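Local coordinates for protein P450 epoxidase (Sorangium cellulosum, PDB 1Q5D) that belongs to the cytochrome P450 family, haem-thiolate proteins of mainly helical fold that hold an iron protoporphyrin IX through a cysteine sulfur, at residues H103-S116 / R360-R372. Sequence-based numbering, arbitrary orientation.
Sequences HARVRKLVNPSFTS and RGPHVCPGVSLAR. With HEM (protoporphyrin IX containing Fe), chain B.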
loop_
_atom_site.group_PDB
_atom_site.type_symbol
_atom_site.label_atom_id
_atom_site.label_comp_id
_atom_site.label_asym_id
_atom_site.label_seq_id
_atom_site.Cartn_x
_atom_site.Cartn_y
_atom_site.Cartn_z
ATOM N N HIS A 103 -16.062 -12.173 3.413
ATOM C CA HIS A 103 -15.293 -11.050 2.901
ATOM C C HIS A 103 -16.212 -10.022 2.255
ATOM O O HIS A 103 -16.063 -8.827 2.495
ATOM C CB HIS A 103 -14.257 -11.504 1.888
ATOM C CG HIS A 103 -13.602 -10.372 1.164
ATOM N ND1 HIS A 103 -13.979 -9.980 -0.103
ATOM C CD2 HIS A 103 -12.601 -9.539 1.534
ATOM C CE1 HIS A 103 -13.233 -8.959 -0.486
ATOM N NE2 HIS A 103 -12.395 -8.666 0.494
ATOM N N ALA A 104 -17.156 -10.485 1.429
ATOM C CA ALA A 104 -18.065 -9.577 0.728
ATOM C C ALA A 104 -18.916 -8.789 1.705
ATOM O O ALA A 104 -19.178 -7.605 1.503
ATOM C CB ALA A 104 -18.973 -10.359 -0.270
ATOM N N ARG A 105 -19.336 -9.461 2.772
ATOM C CA ARG A 105 -20.160 -8.857 3.796
ATOM C C ARG A 105 -19.412 -7.694 4.449
ATOM O O ARG A 105 -19.912 -6.573 4.515
ATOM C CB ARG A 105 -20.537 -9.910 4.837
ATOM C CG ARG A 105 -21.257 -9.366 6.060
ATOM C CD ARG A 105 -21.830 -10.455 6.981
ATOM N NE ARG A 105 -20.858 -11.495 7.341
ATOM C CZ ARG A 105 -19.812 -11.321 8.155
ATOM N NH1 ARG A 105 -19.564 -10.136 8.703
ATOM N NH2 ARG A 105 -18.992 -12.338 8.406
ATOM N N VAL A 106 -18.198 -7.970 4.906
ATOM C CA VAL A 106 -17.377 -6.941 5.527
ATOM C C VAL A 106 -17.108 -5.772 4.581
ATOM O O VAL A 106 -17.269 -4.632 4.975
ATOM C CB VAL A 106 -16.058 -7.513 6.068
ATOM C CG1 VAL A 106 -15.246 -6.430 6.779
ATOM C CG2 VAL A 106 -16.359 -8.659 7.036
ATOM N N ARG A 107 -16.708 -6.050 3.338
ATOM C CA ARG A 107 -16.479 -4.977 2.358
ATOM C C ARG A 107 -17.743 -4.153 2.076
ATOM O O ARG A 107 -17.693 -2.927 2.009
ATOM C CB ARG A 107 -15.925 -5.533 1.042
ATOM C CG ARG A 107 -14.458 -5.976 1.114
ATOM C CD ARG A 107 -13.492 -4.873 1.508
ATOM N NE ARG A 107 -13.544 -3.718 0.602
ATOM C CZ ARG A 107 -12.725 -3.527 -0.417
ATOM N NH1 ARG A 107 -11.776 -4.432 -0.683
ATOM N NH2 ARG A 107 -12.855 -2.433 -1.187
ATOM N N LYS A 108 -18.874 -4.832 1.913
ATOM C CA LYS A 108 -20.131 -4.140 1.597
ATOM C C LYS A 108 -20.441 -3.157 2.725
ATOM O O LYS A 108 -20.924 -2.046 2.501
ATOM C CB LYS A 108 -21.269 -5.163 1.394
ATOM C CG LYS A 108 -22.655 -4.557 1.131
ATOM C CD LYS A 108 -23.556 -5.536 0.352
ATOM C CE LYS A 108 -24.884 -4.893 -0.029
ATOM N NZ LYS A 108 -26.024 -5.836 0.185
ATOM N N LEU A 109 -20.118 -3.570 3.944
ATOM C CA LEU A 109 -20.321 -2.751 5.132
ATOM C C LEU A 109 -19.425 -1.501 5.202
ATOM O O LEU A 109 -19.899 -0.416 5.557
ATOM C CB LEU A 109 -20.104 -3.618 6.375
ATOM C CG LEU A 109 -20.324 -3.058 7.775
ATOM C CD1 LEU A 109 -21.803 -2.814 8.048
ATOM C CD2 LEU A 109 -19.760 -4.030 8.785
ATOM N N VAL A 110 -18.136 -1.640 4.875
ATOM C CA VAL A 110 -17.204 -0.530 5.079
ATOM C C VAL A 110 -16.985 0.327 3.828
ATOM O O VAL A 110 -16.604 1.490 3.945
ATOM C CB VAL A 110 -15.841 -1.022 5.668
ATOM C CG1 VAL A 110 -15.077 -1.862 4.648
ATOM C CG2 VAL A 110 -14.992 0.145 6.178
ATOM N N ASN A 111 -17.251 -0.225 2.641
ATOM C CA ASN A 111 -16.969 0.493 1.388
ATOM C C ASN A 111 -17.567 1.916 1.308
ATOM O O ASN A 111 -16.878 2.861 0.895
ATOM C CB ASN A 111 -17.365 -0.347 0.154
ATOM C CG ASN A 111 -16.328 -1.422 -0.189
ATOM O OD1 ASN A 111 -15.225 -1.429 0.357
ATOM N ND2 ASN A 111 -16.677 -2.321 -1.107
ATOM N N PRO A 112 -18.828 2.091 1.714
ATOM C CA PRO A 112 -19.452 3.427 1.670
ATOM C C PRO A 112 -18.663 4.485 2.441
ATOM O O PRO A 112 -18.650 5.663 2.050
ATOM C CB PRO A 112 -20.829 3.187 2.293
ATOM C CG PRO A 112 -21.122 1.738 1.931
ATOM C CD PRO A 112 -19.774 1.053 2.176
ATOM N N SER A 113 -17.966 4.074 3.497
ATOM C CA SER A 113 -17.170 5.000 4.288
ATOM C C SER A 113 -15.904 5.486 3.583
ATOM O O SER A 113 -15.263 6.436 4.040
ATOM C CB SER A 113 -16.774 4.350 5.613
ATOM O OG SER A 113 -17.900 4.192 6.427
ATOM N N PHE A 114 -15.528 4.828 2.492
ATOM C CA PHE A 114 -14.298 5.176 1.789
ATOM C C PHE A 114 -14.475 5.806 0.389
ATOM O O PHE A 114 -13.495 5.980 -0.315
ATOM C CB PHE A 114 -13.397 3.944 1.660
ATOM C CG PHE A 114 -12.613 3.626 2.908
ATOM C CD1 PHE A 114 -13.078 2.672 3.801
ATOM C CD2 PHE A 114 -11.417 4.278 3.178
ATOM C CE1 PHE A 114 -12.354 2.365 4.950
ATOM C CE2 PHE A 114 -10.683 3.983 4.317
ATOM C CZ PHE A 114 -11.150 3.020 5.203
ATOM N N THR A 115 -15.694 6.141 -0.021
ATOM C CA THR A 115 -15.873 6.823 -1.319
ATOM C C THR A 115 -15.201 8.187 -1.298
ATOM O O THR A 115 -14.959 8.732 -0.227
ATOM C CB THR A 115 -17.351 7.052 -1.615
ATOM O OG1 THR A 115 -17.880 7.921 -0.601
ATOM C CG2 THR A 115 -18.142 5.767 -1.456
ATOM N N SER A 116 -14.915 8.742 -2.476
ATOM C CA SER A 116 -14.356 10.095 -2.606
ATOM C C SER A 116 -15.181 11.145 -1.861
ATOM O O SER A 116 -14.636 12.078 -1.263
ATOM C CB SER A 116 -14.265 10.495 -4.085
ATOM O OG SER A 116 -13.152 9.870 -4.706
ATOM N N ARG A 360 -7.798 -5.280 -8.419
ATOM C CA ARG A 360 -9.013 -5.544 -9.206
ATOM C C ARG A 360 -9.882 -6.558 -8.484
ATOM O O ARG A 360 -9.382 -7.406 -7.740
ATOM C CB ARG A 360 -8.655 -6.140 -10.580
ATOM C CG ARG A 360 -8.136 -5.150 -11.594
ATOM C CD ARG A 360 -9.151 -4.099 -12.047
ATOM N NE ARG A 360 -8.583 -3.237 -13.085
ATOM C CZ ARG A 360 -7.770 -2.220 -12.867
ATOM N NH1 ARG A 360 -7.395 -1.900 -11.623
ATOM N NH2 ARG A 360 -7.300 -1.517 -13.889
ATOM N N GLY A 361 -11.188 -6.493 -8.713
ATOM C CA GLY A 361 -12.090 -7.460 -8.122
ATOM C C GLY A 361 -12.558 -7.105 -6.722
ATOM O O GLY A 361 -12.499 -5.946 -6.304
ATOM N N PRO A 362 -13.052 -8.109 -6.006
ATOM C CA PRO A 362 -13.607 -7.907 -4.663
ATOM C C PRO A 362 -12.591 -7.362 -3.663
ATOM O O PRO A 362 -13.007 -6.725 -2.697
ATOM C CB PRO A 362 -14.045 -9.317 -4.242
ATOM C CG PRO A 362 -13.363 -10.235 -5.160
ATOM C CD PRO A 362 -13.140 -9.513 -6.445
ATOM N N HIS A 363 -11.298 -7.597 -3.886
ATOM C CA HIS A 363 -10.300 -7.165 -2.915
ATOM C C HIS A 363 -9.712 -5.809 -3.273
ATOM O O HIS A 363 -8.750 -5.362 -2.651
ATOM C CB HIS A 363 -9.200 -8.213 -2.766
ATOM C CG HIS A 363 -9.620 -9.394 -1.950
ATOM N ND1 HIS A 363 -9.400 -9.472 -0.591
ATOM C CD2 HIS A 363 -10.276 -10.527 -2.294
ATOM C CE1 HIS A 363 -9.883 -10.614 -0.137
ATOM N NE2 HIS A 363 -10.418 -11.273 -1.149
ATOM N N VAL A 364 -10.297 -5.158 -4.281
ATOM C CA VAL A 364 -9.784 -3.886 -4.764
ATOM C C VAL A 364 -9.590 -2.932 -3.581
ATOM O O VAL A 364 -10.376 -2.929 -2.649
ATOM C CB VAL A 364 -10.736 -3.244 -5.798
ATOM C CG1 VAL A 364 -12.117 -2.954 -5.143
ATOM C CG2 VAL A 364 -10.123 -1.964 -6.351
ATOM N N CYS A 365 -8.516 -2.161 -3.601
ATOM C CA CYS A 365 -8.154 -1.361 -2.431
ATOM C C CYS A 365 -9.250 -0.373 -2.041
ATOM O O CYS A 365 -9.668 0.449 -2.860
ATOM C CB CYS A 365 -6.863 -0.612 -2.719
ATOM S SG CYS A 365 -6.428 0.618 -1.481
ATOM N N PRO A 366 -9.739 -0.451 -0.802
ATOM C CA PRO A 366 -10.757 0.511 -0.352
ATOM C C PRO A 366 -10.204 1.904 -0.132
ATOM O O PRO A 366 -10.962 2.879 -0.194
ATOM C CB PRO A 366 -11.287 -0.096 0.954
ATOM C CG PRO A 366 -10.176 -1.041 1.451
ATOM C CD PRO A 366 -9.426 -1.473 0.216
ATOM N N GLY A 367 -8.898 2.009 0.095
ATOM C CA GLY A 367 -8.287 3.285 0.403
ATOM C C GLY A 367 -7.870 4.125 -0.781
ATOM O O GLY A 367 -7.282 5.180 -0.592
ATOM N N VAL A 368 -8.196 3.683 -1.997
ATOM C CA VAL A 368 -7.769 4.391 -3.208
ATOM C C VAL A 368 -8.122 5.875 -3.182
ATOM O O VAL A 368 -7.279 6.700 -3.486
ATOM C CB VAL A 368 -8.241 3.681 -4.517
ATOM C CG1 VAL A 368 -9.763 3.590 -4.600
ATOM C CG2 VAL A 368 -7.659 4.361 -5.746
ATOM N N SER A 369 -9.336 6.224 -2.764
ATOM C CA SER A 369 -9.720 7.640 -2.722
ATOM C C SER A 369 -8.976 8.435 -1.655
ATOM O O SER A 369 -8.545 9.556 -1.906
ATOM C CB SER A 369 -11.230 7.781 -2.518
ATOM O OG SER A 369 -11.901 7.456 -3.728
ATOM N N LEU A 370 -8.849 7.860 -0.458
ATOM C CA LEU A 370 -8.074 8.484 0.609
ATOM C C LEU A 370 -6.608 8.693 0.209
ATOM O O LEU A 370 -6.058 9.778 0.385
ATOM C CB LEU A 370 -8.209 7.686 1.910
ATOM C CG LEU A 370 -7.599 8.287 3.188
ATOM C CD1 LEU A 370 -8.029 9.737 3.369
ATOM C CD2 LEU A 370 -8.019 7.462 4.385
ATOM N N ALA A 371 -5.990 7.668 -0.373
ATOM C CA ALA A 371 -4.618 7.780 -0.847
ATOM C C ALA A 371 -4.442 8.900 -1.877
ATOM O O ALA A 371 -3.517 9.705 -1.793
ATOM C CB ALA A 371 -4.165 6.435 -1.452
ATOM N N ARG A 372 -5.332 8.945 -2.863
ATOM C CA ARG A 372 -5.198 9.939 -3.912
ATOM C C ARG A 372 -5.363 11.335 -3.330
ATOM O O ARG A 372 -4.636 12.240 -3.701
ATOM C CB ARG A 372 -6.231 9.710 -5.018
ATOM C CG ARG A 372 -5.897 8.557 -5.986
ATOM C CD ARG A 372 -7.069 8.200 -6.939
ATOM N NE ARG A 372 -6.754 7.139 -7.906
ATOM C CZ ARG A 372 -7.657 6.316 -8.434
ATOM N NH1 ARG A 372 -8.943 6.418 -8.082
ATOM N NH2 ARG A 372 -7.281 5.365 -9.299
HETATM C CHA HEM B . -5.925 -3.740 -0.629
HETATM C CHB HEM B . -2.676 -1.007 -2.910
HETATM C CHC HEM B . -3.638 2.664 0.129
HETATM C CHD HEM B . -6.424 -0.258 2.737
HETATM C C1A HEM B . -5.030 -3.285 -1.561
HETATM C C2A HEM B . -4.602 -3.998 -2.742
HETATM C C3A HEM B . -3.689 -3.253 -3.364
HETATM C C4A HEM B . -3.518 -2.039 -2.601
HETATM C CMA HEM B . -2.952 -3.620 -4.682
HETATM C CAA HEM B . -5.125 -5.386 -3.184
HETATM C CBA HEM B . -4.155 -6.491 -2.753
HETATM C CGA HEM B . -4.647 -7.824 -3.290
HETATM O O1A HEM B . -4.053 -8.890 -2.936
HETATM O O2A HEM B . -5.650 -7.833 -4.060
HETATM C C1B HEM B . -2.681 0.198 -2.270
HETATM C C2B HEM B . -1.868 1.318 -2.678
HETATM C C3B HEM B . -2.111 2.316 -1.844
HETATM C C4B HEM B . -3.094 1.884 -0.873
HETATM C CMB HEM B . -0.852 1.363 -3.852
HETATM C CAB HEM B . -1.420 3.682 -1.993
HETATM C CBB HEM B . -1.339 4.543 -0.983
HETATM C C1C HEM B . -4.506 2.222 1.082
HETATM C C2C HEM B . -5.099 3.012 2.138
HETATM C C3C HEM B . -5.868 2.187 2.855
HETATM C C4C HEM B . -5.790 0.866 2.261
HETATM C CMC HEM B . -4.841 4.530 2.333
HETATM C CAC HEM B . -6.734 2.458 4.098
HETATM C CBC HEM B . -7.021 3.702 4.475
HETATM C C1D HEM B . -6.486 -1.474 2.105
HETATM C C2D HEM B . -7.134 -2.622 2.667
HETATM C C3D HEM B . -6.990 -3.708 1.627
HETATM C C4D HEM B . -6.250 -3.111 0.549
HETATM C CMD HEM B . -7.844 -2.711 4.028
HETATM C CAD HEM B . -7.539 -5.143 1.695
HETATM C CBD HEM B . -8.763 -5.153 0.771
HETATM C CGD HEM B . -9.382 -6.528 0.722
HETATM O O1D HEM B . -8.618 -7.522 0.822
HETATM O O2D HEM B . -10.639 -6.638 0.594
HETATM N NA HEM B . -4.355 -2.086 -1.496
HETATM N NB HEM B . -3.440 0.558 -1.155
HETATM N NC HEM B . -4.942 0.927 1.199
HETATM N ND HEM B . -5.966 -1.793 0.862
HETATM FE FE HEM B . -4.781 -0.534 -0.251
HETATM O O HOH W 1 -15.257 -4.967 -2.476
HETATM O O HOH W 2 -10.640 5.721 -0.158
HETATM O O HOH W 3 -12.896 3.223 -2.176
HETATM O O HOH W 4 -3.052 -1.288 0.894
#
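His103 and His363 lie one over the other as an offset stack, ring centroids 3.8 Å apart and planes inclined by 20°, and the two imidazoles serve the same haem propionate. NE2 of His103 points almost straight at HEM O2D (2.7 Å, N-H...O 175°), while ND1 of His363 donates to HEM O1D at 2.5 Å. With CG anti to the backbone N (chi1 170°), the His103 ring is carried off helix 100-110 toward the loop, one face against His363 and its edge toward Pro362 O.

One helical turn on, Arg107 shows how a single guanidinium can join a helix, a loop and a cofactor. Its chain, bent at chi2 and chi3, sets the group so that NH1 reaches HEM O2D at 2.8 Å. NH1 and NH2 also close end-on upon Val364 O, approaching from opposite faces of the carbonyl plane, with NH1 at 2.8 Å from that oxygen. Side-on, NE and NH2 share Asn111 OD1 within the guanidinium plane, which probably fixes the rotation of the flat group. The ring of Pro366 covers one guanidinium face and a water the other.

Further along, Phe114 CB packs 3.2 Å from Pro366 O and its ring edge meets Leu370 CD2, beside a haem vinyl group. A second water bridges Phe114 O, Pro366 O and Leu370 N, and Ser116 OG and Ser369 OG are hydrogen-bonded at 2.9 Å.

Segment 360-372 holds the P450 cysteine-ligand loop, whose Cys365 SG binds the iron at 2.4 Å, and leads into helix 368-385; helix 100-110 and the residues after it pack against it. With O2D taking two N-H groups and O1D a third, the propionate's negative charge is probably well compensated, and Arg107 couples the haem's anchorage to the backbone one residue before the iron ligand.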